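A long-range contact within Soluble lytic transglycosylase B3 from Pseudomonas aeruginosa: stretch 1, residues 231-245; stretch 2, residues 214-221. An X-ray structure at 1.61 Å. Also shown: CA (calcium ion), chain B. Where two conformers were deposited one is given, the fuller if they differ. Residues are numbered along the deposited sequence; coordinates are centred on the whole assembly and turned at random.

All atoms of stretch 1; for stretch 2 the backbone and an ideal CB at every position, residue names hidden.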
# COMPACT_ATOMS: atom_id res chain seq x y z
N PRO A 231 -19.08 1.06 10.71
CA PRO A 231 -18.77 0.64 9.34
C PRO A 231 -19.12 1.74 8.32
O PRO A 231 -18.37 1.95 7.35
CB PRO A 231 -19.66 -0.60 9.15
CG PRO A 231 -19.92 -1.10 10.56
CD PRO A 231 -19.99 0.13 11.41
N GLY A 232 -20.23 2.45 8.54
CA GLY A 232 -20.64 3.51 7.63
C GLY A 232 -19.55 4.57 7.49
O GLY A 232 -19.13 4.90 6.37
N ASP A 233 -19.09 5.10 8.61
CA ASP A 233 -18.01 6.10 8.58
C ASP A 233 -16.76 5.53 7.93
O ASP A 233 -16.09 6.19 7.13
CB ASP A 233 -17.64 6.60 9.98
CG ASP A 233 -18.76 7.40 10.67
OD1 ASP A 233 -19.81 7.75 10.06
OD2 ASP A 233 -18.54 7.70 11.86
N ALA A 234 -16.42 4.30 8.27
CA ALA A 234 -15.22 3.68 7.71
C ALA A 234 -15.31 3.52 6.20
O ALA A 234 -14.37 3.86 5.49
CB ALA A 234 -14.98 2.30 8.35
N LEU A 235 -16.43 2.98 5.73
CA LEU A 235 -16.60 2.74 4.30
C LEU A 235 -16.66 4.06 3.52
O LEU A 235 -16.04 4.19 2.47
CB LEU A 235 -17.86 1.89 4.05
CG LEU A 235 -17.79 0.46 4.64
CD1 LEU A 235 -19.17 -0.25 4.58
CD2 LEU A 235 -16.70 -0.35 3.93
N ALA A 236 -17.37 5.04 4.06
CA ALA A 236 -17.45 6.33 3.37
C ALA A 236 -16.08 7.00 3.35
O ALA A 236 -15.73 7.66 2.36
CB ALA A 236 -18.47 7.22 4.03
N SER A 237 -15.33 6.86 4.45
CA SER A 237 -14.00 7.45 4.53
C SER A 237 -13.08 6.83 3.49
O SER A 237 -12.32 7.53 2.81
CB SER A 237 -13.40 7.28 5.93
OG SER A 237 -14.19 7.95 6.90
N THR A 238 -13.14 5.51 3.35
CA THR A 238 -12.32 4.81 2.38
C THR A 238 -12.63 5.30 0.98
O THR A 238 -11.73 5.56 0.18
CB THR A 238 -12.55 3.30 2.47
OG1 THR A 238 -12.20 2.87 3.79
CG2 THR A 238 -11.68 2.55 1.43
N ALA A 239 -13.92 5.42 0.68
CA ALA A 239 -14.37 5.86 -0.64
C ALA A 239 -13.93 7.29 -0.92
O ALA A 239 -13.50 7.62 -2.01
CB ALA A 239 -15.89 5.73 -0.76
N ASN A 240 -14.07 8.14 0.09
CA ASN A 240 -13.67 9.54 -0.06
C ASN A 240 -12.18 9.65 -0.41
O ASN A 240 -11.77 10.46 -1.26
CB ASN A 240 -13.99 10.29 1.25
CG ASN A 240 -13.81 11.77 1.10
OD1 ASN A 240 -14.30 12.36 0.15
ND2 ASN A 240 -13.11 12.38 2.05
N TYR A 241 -11.35 8.84 0.23
CA TYR A 241 -9.91 8.85 -0.01
C TYR A 241 -9.60 8.29 -1.41
O TYR A 241 -8.78 8.85 -2.14
CB TYR A 241 -9.18 8.05 1.08
CG TYR A 241 -7.66 8.12 1.02
CD1 TYR A 241 -6.93 7.28 0.19
CD2 TYR A 241 -6.96 9.04 1.79
CE1 TYR A 241 -5.55 7.35 0.14
CE2 TYR A 241 -5.58 9.11 1.74
CZ TYR A 241 -4.88 8.27 0.93
OH TYR A 241 -3.51 8.34 0.89
N LEU A 242 -10.27 7.21 -1.80
CA LEU A 242 -10.07 6.70 -3.16
C LEU A 242 -10.49 7.72 -4.22
O LEU A 242 -9.84 7.85 -5.27
CB LEU A 242 -10.84 5.39 -3.38
CG LEU A 242 -10.21 4.18 -2.70
CD1 LEU A 242 -11.19 2.99 -2.80
CD2 LEU A 242 -8.84 3.80 -3.32
N LYS A 243 -11.58 8.43 -3.97
CA LYS A 243 -12.06 9.39 -4.95
C LYS A 243 -11.08 10.55 -5.04
O LYS A 243 -10.77 11.01 -6.14
CB LYS A 243 -13.48 9.89 -4.60
CG LYS A 243 -14.09 10.88 -5.60
CD LYS A 243 -14.35 10.21 -6.97
CE LYS A 243 -14.92 11.22 -8.00
NZ LYS A 243 -16.31 11.67 -7.69
N ALA A 244 -10.58 11.01 -3.89
CA ALA A 244 -9.59 12.10 -3.87
C ALA A 244 -8.32 11.67 -4.59
O ALA A 244 -7.60 12.50 -5.15
CB ALA A 244 -9.27 12.51 -2.43
N SER A 245 -8.05 10.36 -4.58
CA SER A 245 -6.86 9.78 -5.19
C SER A 245 -7.05 9.50 -6.68
O SER A 245 -6.12 9.00 -7.32
CB SER A 245 -6.47 8.47 -4.48
OG SER A 245 -6.12 8.71 -3.11
N UNK A 214 -8.03 14.93 7.09
CA UNK A 214 -8.37 15.48 5.79
C UNK A 214 -9.43 14.68 5.06
O UNK A 214 -10.23 15.24 4.33
CB UNK A 214 -7.11 15.57 4.92
N UNK A 215 -9.47 13.36 5.27
CA UNK A 215 -10.36 12.54 4.43
C UNK A 215 -11.41 11.70 5.14
O UNK A 215 -12.30 11.18 4.50
CB UNK A 215 -9.50 11.59 3.59
N UNK A 216 -11.33 11.56 6.46
CA UNK A 216 -12.39 10.84 7.14
C UNK A 216 -13.73 11.56 7.01
O UNK A 216 -13.81 12.80 6.90
CB UNK A 216 -12.03 10.65 8.62
N UNK A 217 -14.78 10.75 7.00
CA UNK A 217 -16.15 11.17 6.77
C UNK A 217 -17.06 10.77 7.91
O UNK A 217 -16.91 9.68 8.46
CB UNK A 217 -16.67 10.58 5.46
N UNK A 218 -18.02 11.63 8.26
CA UNK A 218 -19.12 11.25 9.15
C UNK A 218 -20.33 10.84 8.31
O UNK A 218 -21.12 11.70 7.88
CB UNK A 218 -19.48 12.40 10.09
N UNK A 219 -20.47 9.54 8.08
CA UNK A 219 -21.50 9.03 7.19
C UNK A 219 -22.89 9.20 7.76
O UNK A 219 -23.81 9.59 7.05
CB UNK A 219 -21.25 7.55 6.88
N UNK A 220 -23.06 8.92 9.04
CA UNK A 220 -24.40 8.87 9.62
C UNK A 220 -24.86 10.21 10.22
O UNK A 220 -26.04 10.38 10.51
CB UNK A 220 -24.44 7.79 10.70
N UNK A 221 -23.93 11.14 10.40
CA UNK A 221 -24.28 12.49 10.84
C UNK A 221 -24.33 12.73 12.34
O UNK A 221 -24.85 13.75 12.78
CB UNK A 221 -25.65 12.85 10.26
CA CA B . -20.40 9.08 12.45

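Stretch 1 is a helix from Pro231 to Ala244, and stretch 2 runs alongside it in the reverse order, so that position 219 lies near Asp233 and position 215 near Tyr241.

Position 214 is helical, and its CA-to-CB bond points sideways, with nothing of stretch 1 within 5.5 Å of the ideal CB. Almost any polar, flexible side chain would do. The residue is Gln214, extended past the contact; its backbone O accepts from a water that in turn accepts from Asn240 ND2.

At position 215 the bond points toward stretch 1, and the ideal CB lies 4.0 Å from both Asn240 ND2 and Tyr241 CD2. Beyond them the methyl of Ala244 is also exposed to this side. A large, flat or long apolar side chain could span these neighbours; leucine, methionine or an aromatic residue would all be plausible. It is Tyr215, with chi1 in m. The edge of Tyr241 meets the face of its ring, the planes at 77° and the centroids 5.2 Å apart, while Tyr215 CE1 packs 3.4 Å from Ala244 CB. The backbone is also held: Asn240 ND2 donates to Tyr215 O at 2.8 Å, which ties down the chain just where the helix ends.

Position 216 is the first to leave helical backbone angles. Its CB points away overall, yet the ideal atom is 3.9 Å from Ser237 OG, and small or medium side chains would fit. Ala216 brings its CA within 3.4 Å of Ser237 OG.

Position 217, in an extended conformation, points toward stretch 1, its ideal CB 3.9 Å from Ser237 OG and 4.1 Å from Ala236 CB. A compact apolar residue such as valine or isoleucine suits both the backbone and the site. Val217 sets CG1 3.8 Å from Ala236 CB and CG2 3.6 Å from Asn240 CB, its two methyls reaching residues one helical turn apart. Its N donates to Ser237 OG at 2.9 Å; that hydroxyl donates in turn to Asp233 O, so one hydroxyl serves both stretches.

Position 218 points away, but the calcium ion and the carboxylate of Asp233 lie nearby. An oxygen-bearing side chain, best an acid, is expected. Asp218 curls back to place OD1 2.4 Å from the calcium, and the same OD1 accepts from the backbone N of position 221 at 3.0 Å.

Position 219 points toward Gly232 and Ala236, so an apolar side chain suits it. Phe219 turns the end of its ring away, leaving CD1 3.9 Å from Ala236 CB; a CB on Gly232 would clash with Phe219 CD2. Phe219 N donates to Asp233 OD1 at 2.7 Å.

Position 220 points sideways, with the calcium again within reach of a short acid or amide. Asp220 binds it through OD1 at 2.3 Å. Its OD1 lies 3.1 Å from Asp233 OD1, a closeness the shared cation makes tolerable.

Position 221 has positive phi, and a CB would be jammed against the preceding carbonyl O, which calls for glycine: Gly221.

Stretch 2 (214-221) QYAVDFDG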
# COMPACT_ATOMS: atom_id res chain seq x y z
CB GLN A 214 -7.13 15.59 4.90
CG GLN A 214 -7.46 16.18 3.53
CD GLN A 214 -6.23 16.60 2.74
OE1 GLN A 214 -5.10 16.51 3.23
NE2 GLN A 214 -6.45 17.05 1.51
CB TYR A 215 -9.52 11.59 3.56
CG TYR A 215 -8.61 12.34 2.63
CD1 TYR A 215 -9.11 12.89 1.46
CD2 TYR A 215 -7.27 12.51 2.93
CE1 TYR A 215 -8.27 13.61 0.60
CE2 TYR A 215 -6.43 13.21 2.08
CZ TYR A 215 -6.94 13.75 0.91
OH TYR A 215 -6.10 14.46 0.08
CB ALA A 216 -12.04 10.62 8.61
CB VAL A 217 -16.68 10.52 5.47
CG1 VAL A 217 -18.17 10.75 5.32
CG2 VAL A 217 -15.90 11.05 4.26
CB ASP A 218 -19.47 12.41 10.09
CG ASP A 218 -20.67 12.10 10.97
OD1 ASP A 218 -21.03 10.91 11.11
OD2 ASP A 218 -21.26 13.06 11.53
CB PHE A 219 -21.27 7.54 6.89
CG PHE A 219 -22.32 6.94 5.99
CD1 PHE A 219 -22.32 7.21 4.64
CD2 PHE A 219 -23.29 6.09 6.51
CE1 PHE A 219 -23.29 6.67 3.81
CE2 PHE A 219 -24.26 5.54 5.68
CZ PHE A 219 -24.25 5.82 4.33
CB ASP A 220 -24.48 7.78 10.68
CG ASP A 220 -23.60 8.06 11.88
OD1 ASP A 220 -22.37 8.05 11.73
OD2 ASP A 220 -24.15 8.30 12.98
O HOH W 1 -11.53 14.98 2.19
O HOH W 2 -20.37 7.57 14.27
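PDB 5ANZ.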